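PDB 6D1P: glycosyl hydrolases family 2, sugar binding domain protein from Bacteroides uniformis str. 3978 T3 ii, which is a gut bacterial beta-glucuronidase of glycoside hydrolase family 2, probably hydrolysing O-glycosidic bonds to release glucuronic acid from its conjugates. Local coordinates for residues A[759-764]-A[784-789]. Residues are numbered along the deposited sequence; the frame is centred on the assembly and turned at random.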
ATOM      1  N   SER A 759      -4.403  17.173   7.446  1.00 29.45           N
ATOM      2  CA  SER A 759      -4.784  15.809   7.111  1.00 31.42           C
ATOM      3  C   SER A 759      -4.611  14.834   8.264  1.00 30.50           C
ATOM      4  O   SER A 759      -4.904  13.648   8.084  1.00 31.23           O
ATOM      5  CB  SER A 759      -3.977  15.324   5.906  1.00 30.56           C
ATOM      6  OG  SER A 759      -2.640  15.032   6.268  1.00 35.29           O
ATOM      7  N   GLU A 760      -4.122  15.280   9.416  1.00 27.26           N
ATOM      8  CA  GLU A 760      -3.995  14.424  10.579  1.00 33.70           C
ATOM      9  C   GLU A 760      -4.846  14.858  11.760  1.00 31.81           C
ATOM     10  O   GLU A 760      -4.889  14.139  12.758  1.00 26.82           O
ATOM     11  CB  GLU A 760      -2.536  14.353  11.029  1.00 37.39           C
ATOM     12  CG  GLU A 760      -1.627  13.792   9.958  1.00 46.32           C
ATOM     13  CD  GLU A 760      -0.172  13.972  10.308  1.00 60.40           C
ATOM     14  OE1 GLU A 760       0.305  13.262  11.221  1.00 71.71           O
ATOM     15  OE2 GLU A 760       0.485  14.837   9.684  1.00 70.60           O
ATOM     16  N   ALA A 761      -5.516  16.005  11.680  1.00 32.01           N
ATOM     17  CA  ALA A 761      -6.302  16.471  12.812  1.00 30.04           C
ATOM     18  C   ALA A 761      -7.515  15.577  13.045  1.00 29.42           C
ATOM     19  O   ALA A 761      -7.823  15.232  14.189  1.00 32.12           O
ATOM     20  CB  ALA A 761      -6.724  17.921  12.590  1.00 25.34           C
ATOM     21  N   LEU A 762      -8.205  15.176  11.981  1.00 24.87           N
ATOM     22  CA  LEU A 762      -9.425  14.390  12.152  1.00 23.99           C
ATOM     23  C   LEU A 762      -9.105  13.019  12.728  1.00 29.72           C
ATOM     24  O   LEU A 762      -8.221  12.320  12.223  1.00 27.44           O
ATOM     25  CB  LEU A 762     -10.159  14.232  10.824  1.00 26.65           C
ATOM     26  CG  LEU A 762     -10.718  15.540  10.247  1.00 27.27           C
ATOM     27  CD1 LEU A 762     -11.485  15.284   8.961  1.00 21.42           C
ATOM     28  CD2 LEU A 762     -11.589  16.242  11.292  1.00 24.58           C
ATOM     29  N   LEU A 763      -9.811  12.643  13.801  1.00 27.55           N
ATOM     30  CA  LEU A 763      -9.743  11.283  14.319  1.00 26.77           C
ATOM     31  C   LEU A 763     -10.540  10.414  13.359  1.00 35.21           C
ATOM     32  O   LEU A 763     -11.772  10.392  13.402  1.00 37.43           O
ATOM     33  CB  LEU A 763     -10.308  11.185  15.733  1.00 28.11           C
ATOM     34  CG  LEU A 763     -10.573   9.724  16.151  1.00 35.12           C
ATOM     35  CD1 LEU A 763      -9.288   9.042  16.672  1.00 32.26           C
ATOM     36  CD2 LEU A 763     -11.780   9.519  17.130  1.00 32.28           C
ATOM     37  N   ARG A 764      -9.862   9.700  12.475  1.00 26.23           N
ATOM     38  CA  ARG A 764     -10.601   8.906  11.517  1.00 28.24           C
ATOM     39  C   ARG A 764     -10.081   7.476  11.504  1.00 24.51           C
ATOM     40  O   ARG A 764      -9.206   7.091  12.294  1.00 23.61           O
ATOM     41  CB  ARG A 764     -10.541   9.538  10.120  1.00 30.63           C
ATOM     42  CG  ARG A 764      -9.161   9.796   9.555  1.00 26.53           C
ATOM     43  CD  ARG A 764      -9.303  10.781   8.387  1.00 31.38           C
ATOM     44  NE  ARG A 764      -8.023  11.315   7.928  1.00 41.45           N
ATOM     45  CZ  ARG A 764      -7.508  11.097   6.717  1.00 42.10           C
ATOM     46  NH1 ARG A 764      -8.170  10.358   5.831  1.00 32.00           N
ATOM     47  NH2 ARG A 764      -6.330  11.629   6.385  1.00 38.89           N
ATOM     48  N   ILE A 784     -17.667  13.953  13.980  1.00 22.91           N
ATOM     49  CA  ILE A 784     -16.308  13.445  13.967  1.00 26.48           C
ATOM     50  C   ILE A 784     -15.486  14.206  14.993  1.00 25.29           C
ATOM     51  O   ILE A 784     -15.677  15.409  15.187  1.00 26.82           O
ATOM     52  CB  ILE A 784     -15.694  13.551  12.553  1.00 23.40           C
ATOM     53  CG1 ILE A 784     -14.316  12.888  12.520  1.00 24.86           C
ATOM     54  CG2 ILE A 784     -15.695  14.994  12.090  1.00 22.55           C
ATOM     55  CD1 ILE A 784     -13.866  12.482  11.147  1.00 26.35           C
ATOM     56  N   ARG A 785     -14.574  13.495  15.655  1.00 25.78           N
ATOM     57  CA  ARG A 785     -13.654  14.112  16.603  1.00 29.72           C
ATOM     58  C   ARG A 785     -12.458  14.740  15.895  1.00 29.66           C
ATOM     59  O   ARG A 785     -11.966  14.220  14.885  1.00 28.65           O
ATOM     60  CB  ARG A 785     -13.170  13.077  17.616  1.00 30.38           C
ATOM     61  CG  ARG A 785     -14.148  12.851  18.736  1.00 36.54           C
ATOM     62  CD  ARG A 785     -13.880  11.549  19.441  1.00 39.66           C
ATOM     63  NE  ARG A 785     -15.028  11.173  20.264  1.00 50.31           N
ATOM     64  CZ  ARG A 785     -15.149  10.013  20.909  1.00 46.33           C
ATOM     65  NH1 ARG A 785     -14.184   9.105  20.835  1.00 50.83           N
ATOM     66  NH2 ARG A 785     -16.241   9.761  21.620  1.00 36.81           N
ATOM     67  N   VAL A 786     -11.990  15.857  16.448  1.00 28.67           N
ATOM     68  CA  VAL A 786     -10.877  16.642  15.920  1.00 29.59           C
ATOM     69  C   VAL A 786      -9.829  16.774  17.017  1.00 33.15           C
ATOM     70  O   VAL A 786     -10.165  17.083  18.162  1.00 35.87           O
ATOM     71  CB  VAL A 786     -11.342  18.032  15.453  1.00 32.66           C
ATOM     72  CG1 VAL A 786     -10.217  18.753  14.709  1.00 30.43           C
ATOM     73  CG2 VAL A 786     -12.571  17.908  14.574  1.00 27.72           C
ATOM     74  N   ASN A 787      -8.563  16.544  16.681  1.00 35.93           N
ATOM     75  CA  ASN A 787      -7.539  16.566  17.719  1.00 42.58           C
ATOM     76  C   ASN A 787      -7.235  18.005  18.108  1.00 43.75           C
ATOM     77  O   ASN A 787      -6.986  18.846  17.241  1.00 41.98           O
ATOM     78  CB  ASN A 787      -6.261  15.856  17.272  1.00 43.20           C
ATOM     79  CG  ASN A 787      -5.275  15.691  18.419  1.00 51.07           C
ATOM     80  OD1 ASN A 787      -4.490  16.586  18.703  1.00 54.90           O
ATOM     81  ND2 ASN A 787      -5.346  14.559  19.109  1.00 59.94           N
ATOM     82  N   LYS A 788      -7.260  18.282  19.417  1.00 43.62           N
ATOM     83  CA  LYS A 788      -7.144  19.656  19.898  1.00 48.39           C
ATOM     84  C   LYS A 788      -5.787  20.260  19.554  1.00 45.36           C
ATOM     85  O   LYS A 788      -5.709  21.408  19.103  1.00 41.64           O
ATOM     86  CB  LYS A 788      -7.381  19.702  21.408  1.00 50.09           C
ATOM     87  CG  LYS A 788      -8.640  20.453  21.842  1.00 50.23           C
ATOM     88  CD  LYS A 788      -8.787  20.442  23.364  1.00 54.67           C
ATOM     89  CE  LYS A 788     -10.123  21.030  23.801  1.00 56.18           C
ATOM     90  NZ  LYS A 788     -10.439  20.700  25.222  1.00 55.32           N
ATOM     91  N   GLN A 789      -4.710  19.492  19.753  1.00 44.47           N
ATOM     92  CA  GLN A 789      -3.357  19.977  19.477  1.00 52.35           C
ATOM     93  C   GLN A 789      -3.231  20.583  18.082  1.00 46.17           C
ATOM     94  O   GLN A 789      -2.569  21.612  17.902  1.00 52.92           O
ATOM     95  CB  GLN A 789      -2.348  18.836  19.639  1.00 54.84           C
ATOM     96  CG  GLN A 789      -2.114  18.375  21.076  1.00 57.45           C
ATOM     97  CD  GLN A 789      -1.499  16.979  21.137  1.00 67.16           C
ATOM     98  OE1 GLN A 789      -2.207  15.975  21.026  1.00 65.22           O
ATOM     99  NE2 GLN A 789      -0.175  16.912  21.297  1.00 65.17           N
TER
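In the C-terminal region, where a three-stranded and a four-stranded sheet pack as in a beta-sandwich, the loop that follows strand 751-756 meets the edge of strand 781-787, whose other edge pairs with strand 730-738, in one antiparallel bridge. Leu762 and Val786 form its non-hydrogen-bonded pair, with CA atoms 4.6 Å apart. Backbone hydrogen bonds flank it, Asn787 N to Ala761 O at 2.9 Å and Leu763 N to Arg785 O, also 2.9 Å. Both are fairly straight (156° and 161° at the hydrogen), but each donor sits above the carbonyl plane. On the inner face Leu762 CD2 lies against Val786 CG2 at 3.8 Å, the two side chains side by side. Ile784, with CG1 anti to its backbone N, brings CD1 to 4.1 Å from Leu762 CB, and Phe754 of the facing sheet touches both residues. On the other face Leu763 and the extended Arg785 chain point the same way, and the methyl Leu763 CD2 meets the aliphatic Arg785 CD at 3.7 Å. Within the loop, Arg764 NH2 donates to Ser759 O (3.0 Å, 168°), nearly in the guanidinium plane, linking the ends of 759-764. One non-hydrogen-bonded pair framed by two backbone hydrogen bonds is an isolated beta bridge, here joining loop to edge strand.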